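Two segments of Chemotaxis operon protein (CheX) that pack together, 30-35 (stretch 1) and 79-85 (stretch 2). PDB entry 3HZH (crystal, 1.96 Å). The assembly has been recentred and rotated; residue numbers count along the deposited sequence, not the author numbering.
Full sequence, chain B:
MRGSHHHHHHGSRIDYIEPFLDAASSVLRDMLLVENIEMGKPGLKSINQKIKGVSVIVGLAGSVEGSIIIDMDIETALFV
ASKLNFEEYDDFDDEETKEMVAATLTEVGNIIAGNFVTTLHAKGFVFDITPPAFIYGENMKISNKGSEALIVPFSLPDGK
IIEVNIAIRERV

Stretch 1 (30-35) DMLLVE
Stretch 2, residues 79-85: FVASKLN

The contact sets the C-terminal end of one helix and the loop after it against the flank of another, and it is held by apolar packing, with no hydrogen bond crossing between the stretches. Stretch 2 is helical from Phe79, with phi/psi near -60/-45 through Lys83, then -73/-25 at Leu84 and -102/-1 at Asn85, and backbone bonds from Lys83 N to Phe79 O (3.0 Å), Leu84 N to Val80 O (3.0 Å) and Asn85 N to Ala81 O (3.1 Å). Stretch 1 is helical at Asp30 (-81/-32) and Met31 (-86/-62), then opens at Leu32 (-79/115) and runs extended through Leu33 (-102/83) and Val34 (-133/122), obliquely and broadly opposite to stretch 2. The register is fixed by Leu32 and Leu84, whose CA atoms lie 6.1 Å apart.

Leu32 covers the most surface. Its CA-to-CB bond points sideways, but the m,t rotamer (-71°, 160°) carries its end nearer the helix. There Leu32 CD2 lies 3.6 Å from Val80 CG1, 4.0 Å from Leu84 CD2 and 4.0 Å from Lys83 CB, so one methyl meets residues spaced three and four apart, which a helix brings to the same side. Val80 is in rotamer t.

Leu84 answers with the same m,t choice (-58°, -168°), again starting sideways and ending nearer. Leu84 CD2 sits against backbone as well as side chain: 3.4 Å from Met31 O, 3.7 Å from Leu32 N and 4.2 Å from Met31 CB. Selenomethionine Met31 has chi angles of -55°, -163° and 70°.

The CA-to-CB bond of Val34 (rotamer m) points toward the helix, and that of Lys83 toward stretch 1. The lysine (m,m,t,t) lays its methylenes along the contact, bringing Lys83 CE to 4.0 Å from Val34 CG1.

The rule is compact: two leucines at the nearest CA approach, Val80 one turn before Leu84, and a lysine stem packed on Val34.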

ATOM      1  N   ASP B  30      -6.765  -5.629  10.366  1.00 39.09           N
ATOM      2  CA  ASP B  30      -5.341  -5.561  10.630  1.00 41.87           C
ATOM      3  C   ASP B  30      -4.827  -4.120  10.646  1.00 38.97           C
ATOM      4  O   ASP B  30      -3.895  -3.806  11.383  1.00 37.32           O
ATOM      5  CB  ASP B  30      -4.584  -6.369   9.574  1.00 54.17           C
ATOM      6  CG  ASP B  30      -3.465  -7.204  10.168  1.00 65.19           C
ATOM      7  OD1 ASP B  30      -3.768  -8.095  10.992  1.00 71.82           O
ATOM      8  OD2 ASP B  30      -2.289  -6.975   9.812  1.00 71.14           O
HETATM    9  N   MSE B  31      -5.432  -3.248   9.844  1.00 35.22           N
HETATM   10  CA  MSE B  31      -4.990  -1.855   9.780  1.00 36.05           C
HETATM   11  C   MSE B  31      -5.646  -0.976  10.853  1.00 38.88           C
HETATM   12  O   MSE B  31      -4.956  -0.409  11.699  1.00 38.62           O
HETATM   13  CB  MSE B  31      -5.250  -1.261   8.385  1.00 30.52           C
HETATM   14  CG  MSE B  31      -4.633  -2.057   7.228  1.00 32.74           C
HETATM   15 SE   MSE B  31      -4.488  -1.158   5.636  1.00 32.80          SE
HETATM   16  CE  MSE B  31      -3.165   0.028   6.075  1.00 31.04           C
ATOM     17  N   LEU B  32      -6.970  -0.852  10.801  1.00 42.41           N
ATOM     18  CA  LEU B  32      -7.710  -0.069  11.787  1.00 48.11           C
ATOM     19  C   LEU B  32      -7.803  -0.957  12.996  1.00 51.91           C
ATOM     20  O   LEU B  32      -8.448  -1.993  12.927  1.00 52.56           O
ATOM     21  CB  LEU B  32      -9.150   0.176  11.347  1.00 45.71           C
ATOM     22  CG  LEU B  32      -9.628   1.083  10.232  1.00 46.00           C
ATOM     23  CD1 LEU B  32     -11.027   0.626   9.855  1.00 44.38           C
ATOM     24  CD2 LEU B  32      -9.616   2.544  10.674  1.00 42.85           C
ATOM     25  N   LEU B  33      -7.189  -0.579  14.105  1.00 56.68           N
ATOM     26  CA  LEU B  33      -7.311  -1.433  15.264  1.00 61.05           C
ATOM     27  C   LEU B  33      -8.330  -0.858  16.234  1.00 62.10           C
ATOM     28  O   LEU B  33      -7.986  -0.137  17.168  1.00 63.51           O
ATOM     29  CB  LEU B  33      -5.954  -1.638  15.936  1.00 63.04           C
ATOM     30  CG  LEU B  33      -4.896  -2.313  15.051  1.00 64.30           C
ATOM     31  CD1 LEU B  33      -3.626  -2.501  15.860  1.00 65.16           C
ATOM     32  CD2 LEU B  33      -5.398  -3.660  14.542  1.00 64.89           C
ATOM     33  N   VAL B  34      -9.597  -1.150  15.966  1.00 62.44           N
ATOM     34  CA  VAL B  34     -10.702  -0.721  16.813  1.00 62.16           C
ATOM     35  C   VAL B  34     -11.532  -1.977  16.966  1.00 67.22           C
ATOM     36  O   VAL B  34     -11.970  -2.564  15.973  1.00 67.63           O
ATOM     37  CB  VAL B  34     -11.563   0.388  16.153  1.00 57.34           C
ATOM     38  CG1 VAL B  34     -10.737   1.647  15.984  1.00 53.10           C
ATOM     39  CG2 VAL B  34     -12.103  -0.080  14.809  1.00 51.98           C
ATOM     40  N   GLU B  35     -11.749  -2.418  18.194  1.00 73.14           N
ATOM     41  CA  GLU B  35     -12.507  -3.638  18.328  1.00 78.63           C
ATOM     42  C   GLU B  35     -13.897  -3.674  17.770  1.00 78.80           C
ATOM     43  O   GLU B  35     -14.824  -2.990  18.216  1.00 81.67           O
ATOM     44  CB  GLU B  35     -12.491  -4.173  19.763  1.00 83.50           C
ATOM     45  CG  GLU B  35     -11.147  -4.762  20.097  1.00 88.55           C
ATOM     46  CD  GLU B  35     -10.640  -5.672  18.980  1.00 90.75           C
ATOM     47  OE1 GLU B  35     -11.353  -5.853  17.969  1.00 91.58           O
ATOM     48  OE2 GLU B  35      -9.521  -6.204  19.110  1.00 91.87           O
ATOM     49  N   PHE B  79     -12.351   9.774  10.441  1.00 24.83           N
ATOM     50  CA  PHE B  79     -12.214   8.831  11.550  1.00 25.38           C
ATOM     51  C   PHE B  79     -11.148   7.795  11.198  1.00 24.68           C
ATOM     52  O   PHE B  79     -10.216   7.571  11.965  1.00 20.99           O
ATOM     53  CB  PHE B  79     -13.543   8.112  11.798  1.00 28.79           C
ATOM     54  CG  PHE B  79     -13.502   7.116  12.922  1.00 32.37           C
ATOM     55  CD1 PHE B  79     -13.681   7.522  14.238  1.00 34.62           C
ATOM     56  CD2 PHE B  79     -13.291   5.766  12.661  1.00 35.13           C
ATOM     57  CE1 PHE B  79     -13.656   6.599  15.280  1.00 35.23           C
ATOM     58  CE2 PHE B  79     -13.260   4.832  13.700  1.00 37.91           C
ATOM     59  CZ  PHE B  79     -13.446   5.251  15.011  1.00 37.28           C
ATOM     60  N   VAL B  80     -11.303   7.157  10.036  1.00 25.68           N
ATOM     61  CA  VAL B  80     -10.344   6.147   9.574  1.00 26.88           C
ATOM     62  C   VAL B  80      -8.932   6.712   9.418  1.00 26.19           C
ATOM     63  O   VAL B  80      -7.965   6.109   9.886  1.00 27.22           O
ATOM     64  CB  VAL B  80     -10.770   5.534   8.218  1.00 27.50           C
ATOM     65  CG1 VAL B  80      -9.705   4.551   7.735  1.00 25.22           C
ATOM     66  CG2 VAL B  80     -12.122   4.831   8.362  1.00 26.76           C
ATOM     67  N   ALA B  81      -8.804   7.854   8.750  1.00 25.64           N
ATOM     68  CA  ALA B  81      -7.481   8.450   8.580  1.00 26.56           C
ATOM     69  C   ALA B  81      -6.873   8.765   9.954  1.00 26.27           C
ATOM     70  O   ALA B  81      -5.674   8.567  10.164  1.00 25.41           O
ATOM     71  CB  ALA B  81      -7.573   9.716   7.737  1.00 25.24           C
ATOM     72  N   SER B  82      -7.707   9.237  10.883  1.00 24.79           N
ATOM     73  CA  SER B  82      -7.257   9.567  12.235  1.00 26.12           C
ATOM     74  C   SER B  82      -6.706   8.348  12.966  1.00 27.54           C
ATOM     75  O   SER B  82      -5.641   8.404  13.573  1.00 27.66           O
ATOM     76  CB  SER B  82      -8.401  10.177  13.056  1.00 26.45           C
ATOM     77  OG  SER B  82      -8.755  11.464  12.574  1.00 25.64           O
ATOM     78  N   LYS B  83      -7.437   7.245  12.910  1.00 29.34           N
ATOM     79  CA  LYS B  83      -7.003   6.022  13.567  1.00 30.83           C
ATOM     80  C   LYS B  83      -5.706   5.467  12.973  1.00 29.42           C
ATOM     81  O   LYS B  83      -4.831   5.022  13.713  1.00 29.21           O
ATOM     82  CB  LYS B  83      -8.105   4.955  13.472  1.00 34.21           C
ATOM     83  CG  LYS B  83      -9.385   5.302  14.216  1.00 40.54           C
ATOM     84  CD  LYS B  83      -9.149   5.333  15.718  1.00 46.04           C
ATOM     85  CE  LYS B  83     -10.436   5.613  16.480  1.00 48.25           C
ATOM     86  NZ  LYS B  83     -10.245   5.480  17.957  1.00 50.88           N
ATOM     87  N   LEU B  84      -5.584   5.503  11.645  1.00 26.66           N
ATOM     88  CA  LEU B  84      -4.404   4.969  10.971  1.00 26.03           C
ATOM     89  C   LEU B  84      -3.117   5.791  11.107  1.00 26.41           C
ATOM     90  O   LEU B  84      -2.005   5.260  11.014  1.00 26.43           O
ATOM     91  CB  LEU B  84      -4.685   4.692   9.497  1.00 26.85           C
ATOM     92  CG  LEU B  84      -5.837   3.712   9.252  1.00 28.94           C
ATOM     93  CD1 LEU B  84      -5.842   3.276   7.797  1.00 29.24           C
ATOM     94  CD2 LEU B  84      -5.682   2.501  10.147  1.00 30.11           C
ATOM     95  N   ASN B  85      -3.266   7.082  11.340  1.00 24.05           N
ATOM     96  CA  ASN B  85      -2.121   7.957  11.494  1.00 25.36           C
ATOM     97  C   ASN B  85      -1.879   8.273  12.969  1.00 26.35           C
ATOM     98  O   ASN B  85      -0.944   9.011  13.316  1.00 24.58           O
ATOM     99  CB  ASN B  85      -2.378   9.240  10.709  1.00 21.08           C
ATOM    100  CG  ASN B  85      -2.184   9.061   9.234  1.00 26.96           C
ATOM    101  OD1 ASN B  85      -1.052   9.110   8.740  1.00 21.80           O
ATOM    102  ND2 ASN B  85      -3.277   8.828   8.514  1.00 21.17           N
TER